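Local coordinates for protein 2-hydroxychromene-2-carboxylate isomerase (Pseudomonas putida, PDB 2IMF) that catalyses the reversible, glutathione-dependent isomerisation of 2-hydroxychromene-2-carboxylate to trans-o-hydroxybenzylidenepyruvate in naphthalene breakdown, at residues A[7-11]-A[84-90]; A[89-93]-A[105-109]; A[15-20]-A[74-78]. One frame throughout, in Å; residues are numbered along the deposited sequence. Where two conformers were deposited one is given.

In the fold
Strand 2-7 of the thioredoxin-like sheet runs into the loop that carries Ser11, the inferred nucleophile, and the first turns of helix 12-28 follow. Contact 3 is the inner closure: helix residues 15-20 receive 74-78, at the C-terminal end of helix 57-74. Contact 1 is the outer one, bringing 84-90 back to loop 7-11, so the span closed by contact 3 lies within its own. Contact 2 then opens on Met89 and Asn90, which it shares with contact 1, and joins helix 87-92 to helix 99-115. That last helix also reaches the others: Val109 packs on Phe9, and Asn107 lies at hydrogen-bonding distance from Asn18.

Contact 1: residues A[7-11]-A[84-90]; sequences FDFLS and YNSRRMN. With TOM (4-(2-methoxyphenyl)-2-oxobut-3-enoic acid), chain F; GSH (glutathione), chain E.
Asp8 and Asn90 meet at about a right angle, and the carboxylate oxygen Asp8 OD1 takes the bond that joins them. Asn90 ND2 reaches Asp8 OD1 at 2.9 Å from well above the carboxylate plane, while the acceptor lies almost in the plane of the Asn90 amide. Ser86 OG gives its proton to the same Asp8 OD1 at 2.7 Å, on the syn lone pair. The backbone supplies a third donor: Leu10 N donates to Asp8 OD1 at 3.0 Å, closing an Asx turn. With CG anti to its own N (chi1 -178°), Asp8 sets OD1 within reach of Leu10 N.

The Asn90 amide works in both directions. Asn90 OD1 accepts from Phe9 N at 2.9 Å, on a lone pair in the carbonyl plane, with an N-H...O angle of 175°; the Phe9 ring and the amide slide past each other with planes 29° apart. The Phe9 edge also meets the backbone, Phe9 CE2 lying 3.3 Å from Met89 O. Leu10 CB packs on Tyr84 CB at 4.0 Å. The methoxy carbon C11 of the bound 4-(2-methoxyphenyl)-2-oxobut-3-enoic acid sits over one face of the Tyr84 ring, 3.2 Å above its plane.

In the second shell, Leu39 N binds Asp8 OD2 and the hydroxyl of Tyr153 is bonded to Asn90 ND2. Phe7 lies over one face of the Phe9 ring. Ser11, the inferred nucleophile, occupies the N-cap position of helix 12-28, its OG 3.2 Å from the glutathione sulfur SG2.

Three donors converge on one buried oxygen, which is consistent with a stabilised carboxylate, and the two-way grip on Asn90 fixes its amide. The loop that delivers Leu10 and Ser11 to the two ligands is thus tied to the segment that delivers Tyr84.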
loop_
_atom_site.group_PDB
_atom_site.type_symbol
_atom_site.label_atom_id
_atom_site.label_comp_id
_atom_site.label_asym_id
_atom_site.label_seq_id
_atom_site.Cartn_x
_atom_site.Cartn_y
_atom_site.Cartn_z
ATOM N N PHE A 7 12.083 6.559 -8.759
ATOM C CA PHE A 7 12.335 5.155 -8.442
ATOM C C PHE A 7 13.746 5.037 -7.843
ATOM O O PHE A 7 14.589 5.947 -7.984
ATOM C CB PHE A 7 12.226 4.260 -9.694
ATOM C CG PHE A 7 13.284 4.555 -10.739
ATOM C CD1 PHE A 7 13.133 5.589 -11.640
ATOM C CD2 PHE A 7 14.462 3.869 -10.760
ATOM C CE1 PHE A 7 14.120 5.853 -12.576
ATOM C CE2 PHE A 7 15.467 4.186 -11.627
ATOM C CZ PHE A 7 15.254 5.184 -12.562
ATOM N N ASP A 8 13.995 3.891 -7.199
ATOM C CA ASP A 8 15.333 3.450 -6.729
ATOM C C ASP A 8 15.405 1.990 -7.194
ATOM O O ASP A 8 14.414 1.259 -7.047
ATOM C CB ASP A 8 15.393 3.592 -5.192
ATOM C CG ASP A 8 16.752 3.218 -4.582
ATOM O OD1 ASP A 8 17.431 2.297 -5.130
ATOM O OD2 ASP A 8 17.087 3.763 -3.525
ATOM N N PHE A 9 16.497 1.564 -7.833
ATOM C CA PHE A 9 16.542 0.171 -8.369
ATOM C C PHE A 9 16.477 -0.887 -7.255
ATOM O O PHE A 9 16.241 -2.028 -7.587
ATOM C CB PHE A 9 17.797 -0.058 -9.238
ATOM C CG PHE A 9 17.755 0.632 -10.577
ATOM C CD1 PHE A 9 16.818 0.254 -11.527
ATOM C CD2 PHE A 9 18.695 1.577 -10.880
ATOM C CE1 PHE A 9 16.780 0.875 -12.820
ATOM C CE2 PHE A 9 18.712 2.228 -12.162
ATOM C CZ PHE A 9 17.762 1.871 -13.103
ATOM N N LEU A 10 16.639 -0.508 -5.993
ATOM C CA LEU A 10 16.441 -1.518 -4.898
ATOM C C LEU A 10 15.012 -1.927 -4.729
ATOM O O LEU A 10 14.735 -2.914 -4.068
ATOM C CB LEU A 10 16.983 -1.050 -3.537
ATOM C CG LEU A 10 16.264 0.109 -2.872
ATOM C CD1 LEU A 10 14.988 -0.347 -2.131
ATOM C CD2 LEU A 10 17.170 0.709 -1.838
ATOM N N SER A 11 14.060 -1.184 -5.330
ATOM C CA SER A 11 12.628 -1.344 -5.006
ATOM C C SER A 11 11.881 -2.254 -5.948
ATOM O O SER A 11 11.735 -1.909 -7.097
ATOM C CB SER A 11 12.027 0.047 -4.972
ATOM O OG SER A 11 10.581 0.014 -4.945
ATOM N N TYR A 84 20.525 -5.298 -1.841
ATOM C CA TYR A 84 19.788 -4.081 -2.261
ATOM C C TYR A 84 20.729 -2.898 -2.449
ATOM O O TYR A 84 20.330 -1.741 -2.292
ATOM C CB TYR A 84 18.738 -3.741 -1.196
ATOM C CG TYR A 84 17.821 -4.867 -0.916
ATOM C CD1 TYR A 84 17.060 -5.406 -1.923
ATOM C CD2 TYR A 84 17.706 -5.415 0.355
ATOM C CE1 TYR A 84 16.162 -6.445 -1.675
ATOM C CE2 TYR A 84 16.801 -6.466 0.629
ATOM C CZ TYR A 84 16.080 -6.983 -0.403
ATOM O OH TYR A 84 15.197 -8.005 -0.127
ATOM N N ASN A 85 21.980 -3.188 -2.853
ATOM C CA ASN A 85 22.983 -2.139 -3.006
ATOM C C ASN A 85 22.908 -1.482 -4.396
ATOM O O ASN A 85 23.754 -1.675 -5.266
ATOM C CB ASN A 85 24.394 -2.699 -2.778
ATOM C CG ASN A 85 24.527 -3.306 -1.385
ATOM O OD1 ASN A 85 23.863 -2.867 -0.451
ATOM N ND2 ASN A 85 25.329 -4.366 -1.260
ATOM N N SER A 86 21.906 -0.621 -4.524
ATOM C CA SER A 86 21.513 -0.027 -5.790
ATOM C C SER A 86 22.214 1.281 -6.097
ATOM O O SER A 86 21.949 1.846 -7.147
ATOM C CB SER A 86 20.007 0.252 -5.712
ATOM O OG SER A 86 19.771 1.045 -4.541
ATOM N N ARG A 87 23.154 1.746 -5.270
ATOM C CA ARG A 87 23.697 3.087 -5.501
ATOM C C ARG A 87 24.375 3.234 -6.842
ATOM O O ARG A 87 24.122 4.216 -7.561
ATOM C CB ARG A 87 24.738 3.375 -4.424
ATOM C CG ARG A 87 25.446 4.748 -4.613
ATOM C CD ARG A 87 26.498 5.105 -3.506
ATOM N NE ARG A 87 26.205 4.615 -2.162
ATOM C CZ ARG A 87 25.298 5.111 -1.313
ATOM N NH1 ARG A 87 24.521 6.137 -1.657
ATOM N NH2 ARG A 87 25.157 4.553 -0.107
ATOM N N ARG A 88 25.227 2.291 -7.238
ATOM C CA ARG A 88 25.966 2.434 -8.487
ATOM C C ARG A 88 25.044 2.510 -9.692
ATOM O O ARG A 88 25.206 3.355 -10.576
ATOM C CB ARG A 88 26.989 1.280 -8.614
ATOM C CG ARG A 88 27.533 1.011 -10.029
ATOM C CD ARG A 88 28.926 0.308 -10.062
ATOM N NE ARG A 88 28.917 -1.088 -9.605
ATOM C CZ ARG A 88 29.914 -1.697 -8.968
ATOM N NH1 ARG A 88 31.052 -1.063 -8.685
ATOM N NH2 ARG A 88 29.772 -2.960 -8.599
ATOM N N MET A 89 24.052 1.583 -9.750
ATOM C CA MET A 89 23.166 1.602 -10.883
ATOM C C MET A 89 22.231 2.807 -10.878
ATOM O O MET A 89 21.828 3.264 -11.964
ATOM C CB MET A 89 22.442 0.275 -11.165
ATOM C CG MET A 89 23.377 -0.947 -11.283
ATOM S SD MET A 89 24.714 -0.825 -12.470
ATOM C CE MET A 89 23.839 -0.919 -14.019
ATOM N N ASN A 90 21.831 3.255 -9.699
ATOM C CA ASN A 90 21.024 4.502 -9.652
ATOM C C ASN A 90 21.822 5.686 -10.266
ATOM O O ASN A 90 21.285 6.479 -11.045
ATOM C CB ASN A 90 20.682 4.832 -8.178
ATOM C CG ASN A 90 19.587 3.976 -7.562
ATOM O OD1 ASN A 90 18.899 3.223 -8.239
ATOM N ND2 ASN A 90 19.451 4.127 -6.242
HETATM O O8 TOM F . 11.649 -2.061 2.737
HETATM C C9 TOM F . 12.072 -1.142 2.044
HETATM C C10 TOM F . 12.953 -0.105 2.516
HETATM O O11 TOM F . 12.409 0.771 3.231
HETATM O O10 TOM F . 14.139 -0.077 2.131
HETATM C C8 TOM F . 11.647 -0.927 0.625
HETATM C C7 TOM F . 10.793 -1.667 -0.043
HETATM C C1 TOM F . 10.895 -3.171 -0.199
HETATM C C6 TOM F . 9.700 -3.851 -0.074
HETATM C C5 TOM F . 9.690 -5.238 -0.174
HETATM C C4 TOM F . 10.891 -5.903 -0.472
HETATM C C3 TOM F . 12.088 -5.234 -0.614
HETATM C C2 TOM F . 12.066 -3.833 -0.480
HETATM O O2 TOM F . 13.175 -3.073 -0.627
HETATM C C11 TOM F . 14.269 -3.795 -1.196
HETATM N N1 GSH E . 1.688 -0.519 -1.679
HETATM C CA1 GSH E . 2.870 -0.234 -2.430
HETATM C C1 GSH E . 2.851 -0.625 -3.863
HETATM O O11 GSH E . 3.705 -0.175 -4.631
HETATM O O12 GSH E . 2.046 -1.568 -4.034
HETATM C CB1 GSH E . 4.137 -0.201 -1.584
HETATM C CG1 GSH E . 5.316 0.620 -2.106
HETATM C CD1 GSH E . 6.477 0.536 -1.155
HETATM O OE1 GSH E . 6.357 -0.181 -0.042
HETATM N N2 GSH E . 7.605 1.142 -1.439
HETATM C CA2 GSH E . 8.722 1.266 -0.511
HETATM C C2 GSH E . 8.815 2.580 0.134
HETATM O O2 GSH E . 8.669 3.682 -0.633
HETATM C CB2 GSH E . 10.037 1.003 -1.312
HETATM S SG2 GSH E . 10.218 -0.753 -1.810
HETATM N N3 GSH E . 8.995 2.683 1.419
HETATM C CA3 GSH E . 8.861 3.993 2.055
HETATM C C3 GSH E . 7.715 3.933 3.039
HETATM O O31 GSH E . 7.430 4.977 3.654
HETATM O O32 GSH E . 7.118 2.827 3.258
#

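Contact 2: residues A[89-93]-A[105-109]; sequences MNIGF and YVNVV
The Tyr105 ring is packed on both faces: the carbonyl oxygen of Gly92 lies 3.7 Å above one and the Val109 methyl CG2 3.6 Å above the opposite one, each offset toward the rim. Met89 O stands at the edge, in the ring plane, and accepts the phenol proton at 2.7 Å (Tyr105 OH to Met89 O) on an in-plane lone pair, with a C=O...O angle of 124°. The Phe93 ring turns its own edge to Tyr105 CD2, while the methyl Val106 CG2 approaches it obliquely, 3.6 Å from Phe93 CD1.

Tyr105 reaches across because CG is anti to its backbone N (chi1 -180°), which projects the phenol toward the backbone of Met89 and Gly92. There the chain comes close, with Tyr105 CE2 3.3 Å from Phe93 CA. Gly92 leaves room for the phenol: a CB on that residue would fall 2.4 Å from Tyr105 OH. In the conformer given, the Met89 chain, bent at chi2 and chi3, brings its methyl CE to 3.8 Å from Val109 CG2. Outside the pair, Trp135 meets the Tyr105 ring with planes about 15° apart.

A phenylalanine in place of Tyr105 would probably keep much of the ring packing but leave Met89 O without its phenol donor.

Within its own segment Met89 O receives a weak bond from Phe93 N; the phenol adds a short one to the same buried carbonyl, which in turn gives the buried hydroxyl an acceptor.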
loop_
_atom_site.group_PDB
_atom_site.type_symbol
_atom_site.label_atom_id
_atom_site.label_comp_id
_atom_site.label_asym_id
_atom_site.label_seq_id
_atom_site.Cartn_x
_atom_site.Cartn_y
_atom_site.Cartn_z
ATOM N N MET A 89 24.052 1.583 -9.750
ATOM C CA MET A 89 23.166 1.602 -10.883
ATOM C C MET A 89 22.231 2.807 -10.878
ATOM O O MET A 89 21.828 3.264 -11.964
ATOM C CB MET A 89 22.442 0.275 -11.165
ATOM C CG MET A 89 23.377 -0.947 -11.283
ATOM S SD MET A 89 24.714 -0.825 -12.470
ATOM C CE MET A 89 23.839 -0.919 -14.019
ATOM N N ASN A 90 21.831 3.255 -9.699
ATOM C CA ASN A 90 21.024 4.502 -9.652
ATOM C C ASN A 90 21.822 5.686 -10.266
ATOM O O ASN A 90 21.285 6.479 -11.045
ATOM C CB ASN A 90 20.682 4.832 -8.178
ATOM C CG ASN A 90 19.587 3.976 -7.562
ATOM O OD1 ASN A 90 18.899 3.223 -8.239
ATOM N ND2 ASN A 90 19.451 4.127 -6.242
ATOM N N ILE A 91 23.091 5.803 -9.802
ATOM C CA ILE A 91 23.953 6.852 -10.354
ATOM C C ILE A 91 24.106 6.704 -11.882
ATOM O O ILE A 91 24.059 7.681 -12.670
ATOM C CB ILE A 91 25.286 6.776 -9.717
ATOM C CG1 ILE A 91 25.232 7.257 -8.271
ATOM C CG2 ILE A 91 26.260 7.612 -10.576
ATOM C CD1 ILE A 91 26.517 6.993 -7.378
ATOM N N GLY A 92 24.230 5.454 -12.336
ATOM C CA GLY A 92 24.446 5.214 -13.731
ATOM C C GLY A 92 23.303 5.674 -14.619
ATOM O O GLY A 92 23.498 5.924 -15.834
ATOM N N PHE A 93 22.091 5.805 -14.057
ATOM C CA PHE A 93 20.993 6.354 -14.830
ATOM C C PHE A 93 21.373 7.720 -15.426
ATOM O O PHE A 93 20.893 8.045 -16.487
ATOM C CB PHE A 93 19.717 6.493 -13.945
ATOM C CG PHE A 93 18.658 7.342 -14.587
ATOM C CD1 PHE A 93 17.885 6.802 -15.557
ATOM C CD2 PHE A 93 18.473 8.691 -14.240
ATOM C CE1 PHE A 93 16.969 7.558 -16.252
ATOM C CE2 PHE A 93 17.556 9.472 -14.906
ATOM C CZ PHE A 93 16.809 8.888 -15.894
ATOM N N TYR A 105 17.761 2.213 -20.491
ATOM C CA TYR A 105 18.622 1.937 -19.302
ATOM C C TYR A 105 17.749 1.452 -18.139
ATOM O O TYR A 105 18.013 0.412 -17.533
ATOM C CB TYR A 105 19.403 3.139 -18.881
ATOM C CG TYR A 105 20.307 2.947 -17.679
ATOM C CD1 TYR A 105 21.542 2.354 -17.812
ATOM C CD2 TYR A 105 19.824 3.240 -16.443
ATOM C CE1 TYR A 105 22.366 2.208 -16.699
ATOM C CE2 TYR A 105 20.594 3.104 -15.331
ATOM C CZ TYR A 105 21.893 2.548 -15.467
ATOM O OH TYR A 105 22.707 2.420 -14.381
ATOM N N VAL A 106 16.694 2.181 -17.814
ATOM C CA VAL A 106 15.874 1.824 -16.665
ATOM C C VAL A 106 15.299 0.432 -16.904
ATOM O O VAL A 106 15.276 -0.395 -15.963
ATOM C CB VAL A 106 14.824 2.914 -16.449
ATOM C CG1 VAL A 106 13.825 2.452 -15.397
ATOM C CG2 VAL A 106 15.511 4.205 -16.033
ATOM N N ASN A 107 14.792 0.119 -18.116
ATOM C CA ASN A 107 14.258 -1.184 -18.367
ATOM C C ASN A 107 15.280 -2.304 -18.249
ATOM O O ASN A 107 15.025 -3.330 -17.643
ATOM C CB ASN A 107 13.603 -1.196 -19.792
ATOM C CG ASN A 107 12.327 -0.356 -19.887
ATOM O OD1 ASN A 107 11.687 -0.036 -18.881
ATOM N ND2 ASN A 107 11.973 0.037 -21.116
ATOM N N VAL A 108 16.437 -2.100 -18.845
ATOM C CA VAL A 108 17.427 -3.173 -18.818
ATOM C C VAL A 108 17.913 -3.427 -17.379
ATOM O O VAL A 108 18.037 -4.588 -16.963
ATOM C CB VAL A 108 18.645 -2.731 -19.699
ATOM C CG1 VAL A 108 19.878 -3.554 -19.416
ATOM C CG2 VAL A 108 18.261 -2.778 -21.222
ATOM N N VAL A 109 18.121 -2.364 -16.595
ATOM C CA VAL A 109 18.636 -2.549 -15.239
ATOM C C VAL A 109 17.547 -3.189 -14.370
ATOM O O VAL A 109 17.802 -4.133 -13.606
ATOM C CB VAL A 109 19.150 -1.260 -14.618
ATOM C CG1 VAL A 109 19.554 -1.433 -13.156
ATOM C CG2 VAL A 109 20.339 -0.731 -15.409
#

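Contact 3: residues A[15-20]-A[74-78]; sequences YLANQR and YGIPL. With PO4 (phosphate ion), chain D.
Arg20 and Tyr74 cross at about a right angle, the guanidinium and ring planes 74° apart. Arg20 NH1 donates to Tyr74 OH at 2.9 Å, in the guanidinium plane and nearly straight (N-H...O 172°). An extended chain from CG to NE carries Arg20 past the phenol. Tyr74 OH is also bonded to Asn181, a glutathione-site residue, and Glu188 forms a salt bridge with Arg20 NE. The NH1/NH2 end of the group holds a phosphate, probably from the crystallisation liquor, while Tyr74 OH meets NH1 on the side of CD. The phosphate bonds run from Arg20 NH1 to phosphate O4 and from Arg20 NH2 to O2, both 3.0 Å.

The Tyr74 ring presents its edge to the helix backbone, with Tyr74 CE2 3.3 Å from Leu16 O. The Leu16 and Tyr74 side chains cross at about a right angle, the methyl Leu16 CD2 3.9 Å from Tyr74 CD2, and Leu16 crosses Leu78 in the same way.

Tyr15 and Ile76 come from opposite directions, and the methyl Ile76 CD1 settles obliquely beside the phenol. Holding CG anti to its backbone N, Tyr15 points its hydroxyl at the 74-78 backbone, where Tyr15 OH donates to Pro77 O at 2.6 Å, nearly along the C=O axis (163°). Leu78 and Tyr15 run past one another in opposite directions, with Leu78 CD1 at the edge of the Tyr15 ring. Ile76 passes Gln19 likewise, its CD1 touching Gln19 CG in the modelled conformer.

Gly75, with positive phi, ends helix 57-74 in a Schellman motif, and the chain then runs alongside helix 12-28. Leu67 and Trp70 of helix 57-74 pack on Leu16, while Phe110 and Asn111 of helix 99-115 touch Tyr15. Leu184 and Phe185 of helix 184-198 touch Arg20, so the contact lies where helix 12-28 meets helices 57-74, 99-115 and 184-198.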
loop_
_atom_site.group_PDB
_atom_site.type_symbol
_atom_site.label_atom_id
_atom_site.label_comp_id
_atom_site.label_asym_id
_atom_site.label_seq_id
_atom_site.Cartn_x
_atom_site.Cartn_y
_atom_site.Cartn_z
ATOM N N TYR A 15 10.055 -1.798 -9.720
ATOM C CA TYR A 15 10.240 -2.650 -10.855
ATOM C C TYR A 15 8.871 -2.859 -11.456
ATOM O O TYR A 15 8.680 -2.732 -12.687
ATOM C CB TYR A 15 10.787 -3.982 -10.373
ATOM C CG TYR A 15 10.643 -5.107 -11.346
ATOM C CD1 TYR A 15 11.325 -5.097 -12.569
ATOM C CD2 TYR A 15 9.890 -6.228 -11.003
ATOM C CE1 TYR A 15 11.230 -6.237 -13.446
ATOM C CE2 TYR A 15 9.812 -7.351 -11.848
ATOM C CZ TYR A 15 10.468 -7.292 -13.087
ATOM O OH TYR A 15 10.418 -8.346 -13.992
ATOM N N LEU A 16 7.869 -3.190 -10.627
ATOM C CA LEU A 16 6.500 -3.409 -11.128
ATOM C C LEU A 16 5.963 -2.113 -11.783
ATOM O O LEU A 16 5.401 -2.115 -12.890
ATOM C CB LEU A 16 5.582 -3.747 -9.986
ATOM C CG LEU A 16 5.824 -5.154 -9.390
ATOM C CD1 LEU A 16 5.015 -5.313 -8.116
ATOM C CD2 LEU A 16 5.435 -6.279 -10.431
ATOM N N ALA A 17 6.083 -0.976 -11.096
ATOM C CA ALA A 17 5.623 0.303 -11.665
ATOM C C ALA A 17 6.308 0.628 -12.964
ATOM O O ALA A 17 5.639 1.126 -13.905
ATOM C CB ALA A 17 5.794 1.452 -10.645
ATOM N N ASN A 18 7.614 0.411 -13.054
ATOM C CA ASN A 18 8.269 0.701 -14.309
ATOM C C ASN A 18 7.741 -0.158 -15.418
ATOM O O ASN A 18 7.605 0.386 -16.510
ATOM C CB ASN A 18 9.775 0.486 -14.148
ATOM C CG ASN A 18 10.507 0.787 -15.400
ATOM O OD1 ASN A 18 10.476 1.918 -15.859
ATOM N ND2 ASN A 18 11.055 -0.247 -16.027
ATOM N N GLN A 19 7.459 -1.423 -15.159
ATOM C CA GLN A 19 6.915 -2.292 -16.243
ATOM C C GLN A 19 5.597 -1.701 -16.743
ATOM O O GLN A 19 5.368 -1.630 -17.967
ATOM C CB GLN A 19 6.651 -3.707 -15.649
ATOM C CG GLN A 19 5.793 -4.730 -16.514
ATOM C CD GLN A 19 6.498 -5.140 -17.780
ATOM O OE1 GLN A 19 7.717 -5.034 -17.909
ATOM N NE2 GLN A 19 5.724 -5.638 -18.725
ATOM N N ARG A 20 4.719 -1.279 -15.821
ATOM C CA ARG A 20 3.387 -0.850 -16.243
ATOM C C ARG A 20 3.527 0.485 -16.907
ATOM O O ARG A 20 2.904 0.709 -17.967
ATOM C CB ARG A 20 2.502 -0.770 -15.013
ATOM C CG ARG A 20 1.141 -0.091 -15.205
ATOM C CD ARG A 20 0.279 -0.688 -14.178
ATOM N NE ARG A 20 -1.116 -0.191 -14.162
ATOM C CZ ARG A 20 -2.042 -0.677 -13.337
ATOM N NH1 ARG A 20 -1.762 -1.626 -12.414
ATOM N NH2 ARG A 20 -3.242 -0.115 -13.351
ATOM N N TYR A 74 0.966 -9.029 -14.137
ATOM C CA TYR A 74 1.654 -8.314 -15.214
ATOM C C TYR A 74 2.316 -9.243 -16.251
ATOM O O TYR A 74 2.750 -8.748 -17.299
ATOM C CB TYR A 74 2.728 -7.393 -14.601
ATOM C CG TYR A 74 2.209 -6.150 -13.876
ATOM C CD1 TYR A 74 0.840 -5.912 -13.651
ATOM C CD2 TYR A 74 3.128 -5.195 -13.416
ATOM C CE1 TYR A 74 0.421 -4.767 -13.007
ATOM C CE2 TYR A 74 2.715 -4.062 -12.771
ATOM C CZ TYR A 74 1.338 -3.829 -12.575
ATOM O OH TYR A 74 0.911 -2.709 -11.905
ATOM N N GLY A 75 2.397 -10.525 -15.961
ATOM C CA GLY A 75 3.039 -11.498 -16.857
ATOM C C GLY A 75 4.540 -11.433 -16.895
ATOM O O GLY A 75 5.134 -11.745 -17.946
ATOM N N ILE A 76 5.186 -11.101 -15.774
ATOM C CA ILE A 76 6.616 -10.934 -15.772
ATOM C C ILE A 76 7.201 -11.713 -14.596
ATOM O O ILE A 76 6.518 -11.948 -13.610
ATOM C CB ILE A 76 7.006 -9.423 -15.673
ATOM C CG1 ILE A 76 6.556 -8.781 -14.334
ATOM C CG2 ILE A 76 6.446 -8.657 -16.825
ATOM C CD1 ILE A 76 6.878 -7.285 -14.239
ATOM N N PRO A 77 8.501 -12.108 -14.643
ATOM C CA PRO A 77 9.157 -12.749 -13.511
ATOM C C PRO A 77 9.455 -11.685 -12.467
ATOM O O PRO A 77 9.621 -10.504 -12.787
ATOM C CB PRO A 77 10.500 -13.241 -14.127
ATOM C CG PRO A 77 10.733 -12.401 -15.258
ATOM C CD PRO A 77 9.385 -12.063 -15.835
ATOM N N LEU A 78 9.651 -12.144 -11.261
ATOM C CA LEU A 78 10.179 -11.232 -10.244
ATOM C C LEU A 78 10.988 -12.124 -9.368
ATOM O O LEU A 78 10.490 -13.076 -8.682
ATOM C CB LEU A 78 9.023 -10.553 -9.463
ATOM C CG LEU A 78 9.460 -9.411 -8.515
ATOM C CD1 LEU A 78 8.237 -8.458 -8.396
ATOM C CD2 LEU A 78 9.977 -9.869 -7.143
HETATM P P PO4 D . -5.037 -2.359 -10.811
HETATM O O1 PO4 D . -6.113 -3.393 -10.428
HETATM O O2 PO4 D . -5.556 -1.522 -11.981
HETATM O O3 PO4 D . -4.522 -1.616 -9.601
HETATM O O4 PO4 D . -3.961 -3.274 -11.282
#